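Local coordinates for protein serine-pyruvate aminotransferase (agxt) (Sulfolobus solfataricus, PDB 3ZRP) that probably transfers amino groups between serine or alanine and the keto acids pyruvate or glyoxylate, using pyridoxal 5'-phosphate as its cofactor, at residues Glu23-Leu37 with Gly236-Leu250. Sequence-based numbering, arbitrary orientation. Where two conformers were deposited one is given.
Sequences ENNVGFTSKEFVEAL and GKAAYFATPPVHVIL. With PLP (pyridoxal-5'-phosphate), chain D.
Phe28 and Tyr240 meet ring to ring at the cofactor end of this contact, centroids 5.1 Å apart and planes inclined by 39°. Phe28 is the side chain to follow. Its CB rests against Pro244 CD at 3.9 Å, and chi1 of 63° sets CG between the backbone N and carbonyl carbon, turning the ring toward Tyr240. From there CD2 passes near the carbonyl oxygen of Ala239, CE2 drops to 3.5 Å from Tyr240 CD1 with Tyr240 CB close by, and CZ also reaches CD1; Tyr240 CD1 lies over one face of the Phe28 ring. CE1 stays 4.4 Å from Thr243 OG1. Tyr240 in turn gives its OH to O1P of the pyridoxal phosphate at 2.7 Å; Thr243 binds that same oxygen through both N and OG1, making three bonds on one phosphate oxygen. Replacing Tyr240 by an alanine removes ring and hydroxyl, which is likely to leave O1P one donor short and the Phe28 face without CD1 against it.

Toward the helices, Phe33 fits among three residues of 236-250: Val246 CG2 lies over one face, Ile249 CD1 meets the edge at CE1, 3.5 Å away, and CZ touches Pro244 CG. Leu250 CD2 fits against Ala36 CB (3.6 Å) where helices 31-37 and 246-250 pack. At the far end His247 NE2 makes a weak hydrogen bond to Glu23 O, 2.9 Å long but bent to 128°. Gly63, Thr64, Thr138, Ser166 and Gln188 of the second subunit hydrogen-bond the same pyridoxal phosphate, a cofactor site shared across the dimer interface, as is characteristic of class-V, fold-type I aminotransferases.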
ATOM      1  N   GLU A  23      -7.202 -12.898 -11.430  1.00 53.50           N
ATOM      2  CA  GLU A  23      -8.566 -13.188 -10.980  0.60 55.43           C
ATOM      3  C   GLU A  23      -9.437 -11.929 -10.976  1.00 55.78           C
ATOM      4  O   GLU A  23      -9.135 -10.953 -10.283  1.00 52.36           O
ATOM      5  CB  GLU A  23      -8.565 -13.835  -9.586  0.60 58.04           C
ATOM      6  CG  GLU A  23      -8.767 -15.357  -9.563  0.60 63.15           C
ATOM      7  CD  GLU A  23      -9.340 -15.850  -8.242  0.60 60.66           C
ATOM      8  OE1 GLU A  23      -8.698 -15.631  -7.192  0.60 58.10           O
ATOM      9  OE2 GLU A  23     -10.436 -16.453  -8.247  0.60 59.93           O
ATOM     10  N   ASN A  24     -10.514 -11.965 -11.760  1.00 53.14           N
ATOM     11  CA  ASN A  24     -11.438 -10.838 -11.852  1.00 52.29           C
ATOM     12  C   ASN A  24     -12.684 -11.037 -10.982  1.00 53.85           C
ATOM     13  O   ASN A  24     -12.867 -12.115 -10.398  1.00 47.94           O
ATOM     14  CB  ASN A  24     -11.828 -10.573 -13.301  1.00 50.64           C
ATOM     15  CG  ASN A  24     -11.933  -9.099 -13.615  1.00 53.61           C
ATOM     16  OD1 ASN A  24     -12.244  -8.278 -12.739  1.00 55.18           O
ATOM     17  ND2 ASN A  24     -11.667  -8.749 -14.869  1.00 50.56           N
ATOM     18  N   ASN A  25     -13.526  -9.994 -10.921  1.00 56.52           N
ATOM     19  CA  ASN A  25     -14.732  -9.955 -10.072  0.50 56.99           C
ATOM     20  C   ASN A  25     -14.447 -10.306  -8.600  1.00 58.75           C
ATOM     21  O   ASN A  25     -15.215 -11.038  -7.958  1.00 57.34           O
ATOM     22  CB  ASN A  25     -15.866 -10.817 -10.666  0.50 60.03           C
ATOM     23  CG  ASN A  25     -15.846 -10.842 -12.186  0.50 61.43           C
ATOM     24  OD1 ASN A  25     -15.706 -11.900 -12.800  0.50 64.34           O
ATOM     25  ND2 ASN A  25     -15.963  -9.672 -12.799  0.50 54.97           N
ATOM     26  N   VAL A  26     -13.339  -9.777  -8.083  1.00 51.06           N
ATOM     27  CA  VAL A  26     -12.887 -10.048  -6.722  1.00 48.03           C
ATOM     28  C   VAL A  26     -12.641  -8.727  -6.002  1.00 42.93           C
ATOM     29  O   VAL A  26     -11.879  -7.877  -6.473  1.00 47.18           O
ATOM     30  CB  VAL A  26     -11.596 -10.943  -6.694  1.00 50.48           C
ATOM     31  CG1 VAL A  26     -10.991 -11.007  -5.300  1.00 47.74           C
ATOM     32  CG2 VAL A  26     -11.899 -12.359  -7.197  1.00 50.43           C
ATOM     33  N   GLY A  27     -13.303  -8.567  -4.861  1.00 40.43           N
ATOM     34  CA  GLY A  27     -13.119  -7.408  -4.002  1.00 42.10           C
ATOM     35  C   GLY A  27     -12.825  -7.901  -2.608  1.00 42.80           C
ATOM     36  O   GLY A  27     -12.757  -9.116  -2.375  1.00 40.80           O
ATOM     37  N   PHE A  28     -12.678  -6.978  -1.666  1.00 40.53           N
ATOM     38  CA  PHE A  28     -12.331  -7.340  -0.286  1.00 42.84           C
ATOM     39  C   PHE A  28     -13.412  -8.135   0.487  1.00 43.21           C
ATOM     40  O   PHE A  28     -13.122  -8.712   1.542  1.00 45.64           O
ATOM     41  CB  PHE A  28     -11.909  -6.097   0.511  1.00 46.35           C
ATOM     42  CG  PHE A  28     -12.995  -5.081   0.651  1.00 53.06           C
ATOM     43  CD1 PHE A  28     -13.179  -4.098  -0.324  1.00 51.99           C
ATOM     44  CD2 PHE A  28     -13.851  -5.112   1.745  1.00 52.92           C
ATOM     45  CE1 PHE A  28     -14.192  -3.155  -0.196  1.00 58.77           C
ATOM     46  CE2 PHE A  28     -14.875  -4.170   1.876  1.00 58.84           C
ATOM     47  CZ  PHE A  28     -15.045  -3.198   0.906  1.00 48.55           C
ATOM     48  N   THR A  29     -14.644  -8.159  -0.030  1.00 45.25           N
ATOM     49  CA  THR A  29     -15.735  -8.933   0.576  1.00 46.12           C
ATOM     50  C   THR A  29     -15.894 -10.340  -0.017  1.00 48.36           C
ATOM     51  O   THR A  29     -16.510 -11.209   0.608  1.00 46.57           O
ATOM     52  CB  THR A  29     -17.095  -8.214   0.447  1.00 43.71           C
ATOM     53  OG1 THR A  29     -17.383  -7.978  -0.933  1.00 54.47           O
ATOM     54  CG2 THR A  29     -17.086  -6.882   1.169  1.00 42.59           C
ATOM     55  N   SER A  30     -15.333 -10.546  -1.215  1.00 46.51           N
ATOM     56  CA  SER A  30     -15.433 -11.813  -1.954  0.60 46.71           C
ATOM     57  C   SER A  30     -14.795 -12.968  -1.202  1.00 44.11           C
ATOM     58  O   SER A  30     -13.743 -12.812  -0.590  1.00 39.59           O
ATOM     59  CB  SER A  30     -14.773 -11.685  -3.327  0.60 40.33           C
ATOM     60  OG  SER A  30     -15.262 -10.558  -4.023  0.60 40.23           O
ATOM     61  N   LYS A  31     -15.421 -14.140  -1.258  1.00 49.36           N
ATOM     62  CA  LYS A  31     -14.855 -15.299  -0.569  1.00 43.56           C
ATOM     63  C   LYS A  31     -13.462 -15.697  -1.093  1.00 41.54           C
ATOM     64  O   LYS A  31     -12.632 -16.187  -0.323  1.00 39.20           O
ATOM     65  CB  LYS A  31     -15.830 -16.488  -0.533  1.00 54.98           C
ATOM     66  CG  LYS A  31     -15.965 -17.306  -1.821  1.00 62.43           C
ATOM     67  CD  LYS A  31     -16.762 -18.598  -1.512  1.00 67.22           C
ATOM     68  CE  LYS A  31     -16.449 -19.724  -2.477  1.00 61.37           C
ATOM     69  NZ  LYS A  31     -16.873 -19.370  -3.852  1.00 74.76           N
ATOM     70  N   GLU A  32     -13.191 -15.442  -2.374  1.00 41.50           N
ATOM     71  CA  GLU A  32     -11.862 -15.711  -2.949  1.00 37.33           C
ATOM     72  C   GLU A  32     -10.791 -14.881  -2.237  1.00 38.84           C
ATOM     73  O   GLU A  32      -9.688 -15.364  -1.963  1.00 35.11           O
ATOM     74  CB  GLU A  32     -11.829 -15.414  -4.450  1.00 45.10           C
ATOM     75  CG  GLU A  32     -12.816 -16.239  -5.283  1.00 55.44           C
ATOM     76  CD  GLU A  32     -14.164 -15.542  -5.451  1.00 67.65           C
ATOM     77  OE1 GLU A  32     -14.805 -15.174  -4.438  1.00 62.47           O
ATOM     78  OE2 GLU A  32     -14.582 -15.361  -6.612  1.00 78.36           O
ATOM     79  N   PHE A  33     -11.115 -13.629  -1.938  1.00 31.93           N
ATOM     80  CA  PHE A  33     -10.158 -12.779  -1.240  1.00 34.38           C
ATOM     81  C   PHE A  33      -9.976 -13.234   0.194  1.00 34.57           C
ATOM     82  O   PHE A  33      -8.843 -13.416   0.660  1.00 34.74           O
ATOM     83  CB  PHE A  33     -10.568 -11.313  -1.283  1.00 34.41           C
ATOM     84  CG  PHE A  33      -9.739 -10.459  -0.387  1.00 34.26           C
ATOM     85  CD1 PHE A  33      -8.454 -10.099  -0.772  1.00 32.40           C
ATOM     86  CD2 PHE A  33     -10.201 -10.082   0.867  1.00 31.66           C
ATOM     87  CE1 PHE A  33      -7.648  -9.323   0.058  1.00 32.50           C
ATOM     88  CE2 PHE A  33      -9.399  -9.323   1.715  1.00 32.13           C
ATOM     89  CZ  PHE A  33      -8.110  -8.931   1.290  1.00 30.95           C
ATOM     90  N   VAL A  34     -11.085 -13.426   0.902  1.00 31.25           N
ATOM     91  CA  VAL A  34     -11.021 -13.834   2.309  1.00 32.69           C
ATOM     92  C   VAL A  34     -10.184 -15.109   2.448  1.00 33.41           C
ATOM     93  O   VAL A  34      -9.333 -15.197   3.332  1.00 30.93           O
ATOM     94  CB  VAL A  34     -12.452 -13.994   2.923  1.00 35.07           C
ATOM     95  CG1 VAL A  34     -12.395 -14.704   4.247  1.00 34.41           C
ATOM     96  CG2 VAL A  34     -13.135 -12.613   3.071  1.00 35.13           C
ATOM     97  N   GLU A  35     -10.402 -16.078   1.551  1.00 34.95           N
ATOM     98  CA  GLU A  35      -9.649 -17.330   1.573  0.50 32.71           C
ATOM     99  C   GLU A  35      -8.153 -17.094   1.299  1.00 31.57           C
ATOM    100  O   GLU A  35      -7.295 -17.713   1.915  1.00 28.85           O
ATOM    101  CB  GLU A  35     -10.256 -18.331   0.581  0.50 34.04           C
ATOM    102  CG  GLU A  35     -11.590 -18.960   1.054  0.50 33.88           C
ATOM    103  CD  GLU A  35     -12.367 -19.693  -0.060  0.50 36.57           C
ATOM    104  OE1 GLU A  35     -11.784 -19.971  -1.129  0.50 35.09           O
ATOM    105  OE2 GLU A  35     -13.572 -19.989   0.128  0.50 35.15           O
ATOM    106  N   ALA A  36      -7.842 -16.177   0.383  1.00 28.71           N
ATOM    107  CA  ALA A  36      -6.442 -15.898   0.052  1.00 29.67           C
ATOM    108  C   ALA A  36      -5.755 -15.217   1.242  1.00 25.46           C
ATOM    109  O   ALA A  36      -4.615 -15.535   1.589  1.00 27.86           O
ATOM    110  CB  ALA A  36      -6.353 -15.020  -1.218  1.00 24.37           C
ATOM    111  N   LEU A  37      -6.476 -14.309   1.890  1.00 29.02           N
ATOM    112  CA  LEU A  37      -5.971 -13.623   3.072  1.00 27.12           C
ATOM    113  C   LEU A  37      -5.727 -14.605   4.207  1.00 30.45           C
ATOM    114  O   LEU A  37      -4.661 -14.590   4.806  1.00 31.89           O
ATOM    115  CB  LEU A  37      -6.916 -12.502   3.516  1.00 28.03           C
ATOM    116  CG  LEU A  37      -6.487 -11.685   4.758  1.00 29.86           C
ATOM    117  CD1 LEU A  37      -5.049 -11.192   4.671  1.00 24.69           C
ATOM    118  CD2 LEU A  37      -7.418 -10.483   5.005  1.00 27.52           C
ATOM    119  N   GLY A 236     -13.296 -16.998   8.233  1.00 43.08           N
ATOM    120  CA  GLY A 236     -14.008 -16.981   6.963  1.00 37.11           C
ATOM    121  C   GLY A 236     -14.963 -15.815   6.777  1.00 42.00           C
ATOM    122  O   GLY A 236     -15.915 -15.920   5.989  1.00 41.87           O
ATOM    123  N   LYS A 237     -14.714 -14.707   7.484  1.00 37.73           N
ATOM    124  CA  LYS A 237     -15.596 -13.543   7.474  1.00 41.51           C
ATOM    125  C   LYS A 237     -14.942 -12.310   6.828  1.00 40.76           C
ATOM    126  O   LYS A 237     -13.759 -12.037   7.042  1.00 42.10           O
ATOM    127  CB  LYS A 237     -16.025 -13.196   8.902  1.00 46.87           C
ATOM    128  CG  LYS A 237     -16.900 -14.255   9.588  1.00 58.12           C
ATOM    129  CD  LYS A 237     -16.911 -14.044  11.112  1.00 66.31           C
ATOM    130  CE  LYS A 237     -18.012 -14.839  11.810  1.00 70.51           C
ATOM    131  NZ  LYS A 237     -17.797 -16.307  11.744  1.00 70.95           N
ATOM    132  N   ALA A 238     -15.713 -11.575   6.037  1.00 40.96           N
ATOM    133  CA  ALA A 238     -15.244 -10.316   5.459  1.00 43.06           C
ATOM    134  C   ALA A 238     -15.389  -9.205   6.491  1.00 46.37           C
ATOM    135  O   ALA A 238     -16.328  -9.212   7.304  1.00 41.94           O
ATOM    136  CB  ALA A 238     -16.027  -9.975   4.196  1.00 43.70           C
ATOM    137  N   ALA A 239     -14.452  -8.262   6.472  1.00 44.26           N
ATOM    138  CA  ALA A 239     -14.518  -7.069   7.320  1.00 37.27           C
ATOM    139  C   ALA A 239     -13.911  -5.900   6.548  1.00 38.13           C
ATOM    140  O   ALA A 239     -13.165  -6.114   5.587  1.00 42.13           O
ATOM    141  CB  ALA A 239     -13.776  -7.292   8.609  1.00 38.35           C
ATOM    142  N   TYR A 240     -14.222  -4.674   6.955  1.00 30.05           N
ATOM    143  CA  TYR A 240     -13.650  -3.507   6.259  1.00 28.96           C
ATOM    144  C   TYR A 240     -13.018  -2.527   7.237  1.00 30.23           C
ATOM    145  O   TYR A 240     -13.685  -2.024   8.156  1.00 33.07           O
ATOM    146  CB  TYR A 240     -14.715  -2.810   5.431  1.00 28.45           C
ATOM    147  CG  TYR A 240     -14.191  -1.528   4.790  1.00 32.06           C
ATOM    148  CD1 TYR A 240     -13.312  -1.578   3.715  1.00 30.54           C
ATOM    149  CD2 TYR A 240     -14.533  -0.288   5.320  1.00 29.80           C
ATOM    150  CE1 TYR A 240     -12.812  -0.396   3.145  1.00 26.65           C
ATOM    151  CE2 TYR A 240     -14.057   0.885   4.764  1.00 31.95           C
ATOM    152  CZ  TYR A 240     -13.194   0.818   3.684  1.00 29.01           C
ATOM    153  OH  TYR A 240     -12.690   1.994   3.163  1.00 26.09           O
ATOM    154  N   PHE A 241     -11.726  -2.256   7.055  1.00 27.89           N
ATOM    155  CA  PHE A 241     -11.152  -1.111   7.732  1.00 21.26           C
ATOM    156  C   PHE A 241     -10.834  -0.106   6.631  1.00 25.43           C
ATOM    157  O   PHE A 241     -11.401   0.986   6.586  1.00 24.05           O
ATOM    158  CB  PHE A 241      -9.865  -1.450   8.498  1.00 22.85           C
ATOM    159  CG  PHE A 241      -9.053  -0.211   8.855  1.00 25.26           C
ATOM    160  CD1 PHE A 241      -9.663   0.873   9.517  1.00 25.30           C
ATOM    161  CD2 PHE A 241      -7.715  -0.096   8.471  1.00 23.43           C
ATOM    162  CE1 PHE A 241      -8.933   2.038   9.827  1.00 27.63           C
ATOM    163  CE2 PHE A 241      -6.979   1.074   8.781  1.00 22.60           C
ATOM    164  CZ  PHE A 241      -7.588   2.134   9.438  1.00 25.85           C
ATOM    165  N   ALA A 242      -9.912  -0.501   5.759  1.00 22.08           N
ATOM    166  CA  ALA A 242      -9.572   0.311   4.588  1.00 24.79           C
ATOM    167  C   ALA A 242      -9.306  -0.674   3.456  1.00 24.60           C
ATOM    168  O   ALA A 242      -8.939  -1.820   3.708  1.00 26.96           O
ATOM    169  CB  ALA A 242      -8.336   1.129   4.885  1.00 22.98           C
ATOM    170  N   THR A 243      -9.449  -0.235   2.204  1.00 23.35           N
ATOM    171  CA  THR A 243      -9.303  -1.183   1.099  1.00 25.46           C
ATOM    172  C   THR A 243      -7.850  -1.695   1.039  1.00 25.28           C
ATOM    173  O   THR A 243      -6.925  -0.897   0.930  1.00 25.39           O
ATOM    174  CB  THR A 243      -9.707  -0.564  -0.251  1.00 28.23           C
ATOM    175  OG1 THR A 243     -11.054  -0.072  -0.160  1.00 26.74           O
ATOM    176  CG2 THR A 243      -9.627  -1.625  -1.349  1.00 25.19           C
ATOM    177  N   PRO A 244      -7.650  -3.025   1.143  1.00 24.45           N
ATOM    178  CA  PRO A 244      -6.315  -3.608   1.014  1.00 22.73           C
ATOM    179  C   PRO A 244      -5.934  -3.862  -0.457  1.00 25.22           C
ATOM    180  O   PRO A 244      -6.828  -3.838  -1.349  1.00 24.62           O
ATOM    181  CB  PRO A 244      -6.464  -4.977   1.749  1.00 21.21           C
ATOM    182  CG  PRO A 244      -7.862  -5.345   1.448  1.00 26.05           C
ATOM    183  CD  PRO A 244      -8.665  -4.067   1.449  1.00 25.69           C
ATOM    184  N   PRO A 245      -4.635  -4.157  -0.726  1.00 24.96           N
ATOM    185  CA  PRO A 245      -4.264  -4.426  -2.098  1.00 24.64           C
ATOM    186  C   PRO A 245      -4.737  -5.850  -2.499  1.00 26.41           C
ATOM    187  O   PRO A 245      -3.971  -6.834  -2.402  1.00 26.77           O
ATOM    188  CB  PRO A 245      -2.733  -4.288  -2.095  1.00 23.94           C
ATOM    189  CG  PRO A 245      -2.401  -3.546  -0.804  1.00 24.12           C
ATOM    190  CD  PRO A 245      -3.441  -4.079   0.140  1.00 25.96           C
ATOM    191  N   VAL A 246      -5.987  -5.924  -2.964  1.00 25.38           N
ATOM    192  CA  VAL A 246      -6.718  -7.209  -3.125  1.00 29.49           C
ATOM    193  C   VAL A 246      -5.927  -8.213  -3.990  1.00 27.94           C
ATOM    194  O   VAL A 246      -5.664  -9.362  -3.572  1.00 29.27           O
ATOM    195  CB  VAL A 246      -8.173  -6.952  -3.654  1.00 30.15           C
ATOM    196  CG1 VAL A 246      -8.848  -8.222  -4.133  1.00 28.96           C
ATOM    197  CG2 VAL A 246      -9.040  -6.273  -2.565  1.00 28.33           C
ATOM    198  N   HIS A 247      -5.523  -7.767  -5.181  1.00 26.10           N
ATOM    199  CA  HIS A 247      -4.832  -8.645  -6.132  1.00 26.73           C
ATOM    200  C   HIS A 247      -3.399  -8.983  -5.709  1.00 28.12           C
ATOM    201  O   HIS A 247      -2.877 -10.055  -6.043  1.00 28.62           O
ATOM    202  CB  HIS A 247      -4.941  -8.088  -7.548  1.00 29.09           C
ATOM    203  CG  HIS A 247      -6.353  -8.068  -8.073  1.00 34.73           C
ATOM    204  ND1 HIS A 247      -7.259  -7.075  -7.750  1.00 36.44           N
ATOM    205  CD2 HIS A 247      -7.019  -8.938  -8.872  1.00 33.47           C
ATOM    206  CE1 HIS A 247      -8.419  -7.336  -8.332  1.00 39.57           C
ATOM    207  NE2 HIS A 247      -8.301  -8.463  -9.015  1.00 39.34           N
ATOM    208  N   VAL A 248      -2.762  -8.075  -4.974  1.00 24.95           N
ATOM    209  CA  VAL A 248      -1.415  -8.319  -4.443  1.00 25.08           C
ATOM    210  C   VAL A 248      -1.491  -9.451  -3.406  1.00 25.01           C
ATOM    211  O   VAL A 248      -0.582 -10.262  -3.296  1.00 28.60           O
ATOM    212  CB  VAL A 248      -0.827  -7.030  -3.814  1.00 26.63           C
ATOM    213  CG1 VAL A 248       0.539  -7.278  -3.189  1.00 26.34           C
ATOM    214  CG2 VAL A 248      -0.692  -5.977  -4.887  1.00 21.92           C
ATOM    215  N   ILE A 249      -2.573  -9.471  -2.647  1.00 25.25           N
ATOM    216  CA  ILE A 249      -2.785 -10.512  -1.621  1.00 24.61           C
ATOM    217  C   ILE A 249      -3.089 -11.889  -2.268  1.00 28.03           C
ATOM    218  O   ILE A 249      -2.692 -12.942  -1.735  1.00 26.31           O
ATOM    219  CB  ILE A 249      -3.888 -10.104  -0.634  1.00 25.16           C
ATOM    220  CG1 ILE A 249      -3.369  -8.985   0.297  1.00 26.49           C
ATOM    221  CG2 ILE A 249      -4.310 -11.297   0.258  1.00 26.08           C
ATOM    222  CD1 ILE A 249      -4.434  -8.252   1.099  1.00 26.72           C
ATOM    223  N   LEU A 250      -3.799 -11.882  -3.395  1.00 25.02           N
ATOM    224  CA  LEU A 250      -4.017 -13.119  -4.177  1.00 28.42           C
ATOM    225  C   LEU A 250      -2.668 -13.689  -4.642  1.00 29.36           C
ATOM    226  O   LEU A 250      -2.414 -14.901  -4.531  1.00 26.17           O
ATOM    227  CB  LEU A 250      -4.902 -12.835  -5.406  1.00 30.56           C
ATOM    228  CG  LEU A 250      -6.357 -12.364  -5.185  1.00 29.46           C
ATOM    229  CD1 LEU A 250      -7.070 -12.120  -6.529  1.00 28.51           C
ATOM    230  CD2 LEU A 250      -7.108 -13.349  -4.338  1.00 33.22           C
TER
HETATM  231  N1  PLP D1189     -13.482   8.116   0.938  1.00 25.41           N
HETATM  232  C2  PLP D1189     -14.545   7.649   0.204  1.00 27.36           C
HETATM  233  C2A PLP D1189     -15.574   8.646  -0.275  1.00 25.01           C
HETATM  234  C3  PLP D1189     -14.657   6.278  -0.101  1.00 28.70           C
HETATM  235  O3  PLP D1189     -15.617   5.866  -0.785  1.00 28.45           O
HETATM  236  C4  PLP D1189     -13.673   5.374   0.337  1.00 31.39           C
HETATM  237  C4A PLP D1189     -13.814   3.892  -0.046  1.00 38.19           C
HETATM  238  C5  PLP D1189     -12.606   5.885   1.098  1.00 27.35           C
HETATM  239  C6  PLP D1189     -12.498   7.251   1.385  1.00 25.37           C
HETATM  240  C5A PLP D1189     -11.505   5.018   1.625  1.00 27.27           C
HETATM  241  O4P PLP D1189     -10.621   4.511   0.602  1.00 24.60           O
HETATM  242  P   PLP D1189      -9.741   3.217   0.870  1.00 23.68           P
HETATM  243  O1P PLP D1189     -10.708   2.167   1.312  1.00 24.98           O
HETATM  244  O2P PLP D1189      -9.102   3.001  -0.446  1.00 22.33           O
HETATM  245  O3P PLP D1189      -8.843   3.579   1.997  1.00 19.64           O
HETATM  246  O   HOH W   1     -11.319  -8.111  -9.610  1.00 41.18           O
HETATM  247  O   HOH W   2     -11.720  -8.669   4.154  1.00 41.47           O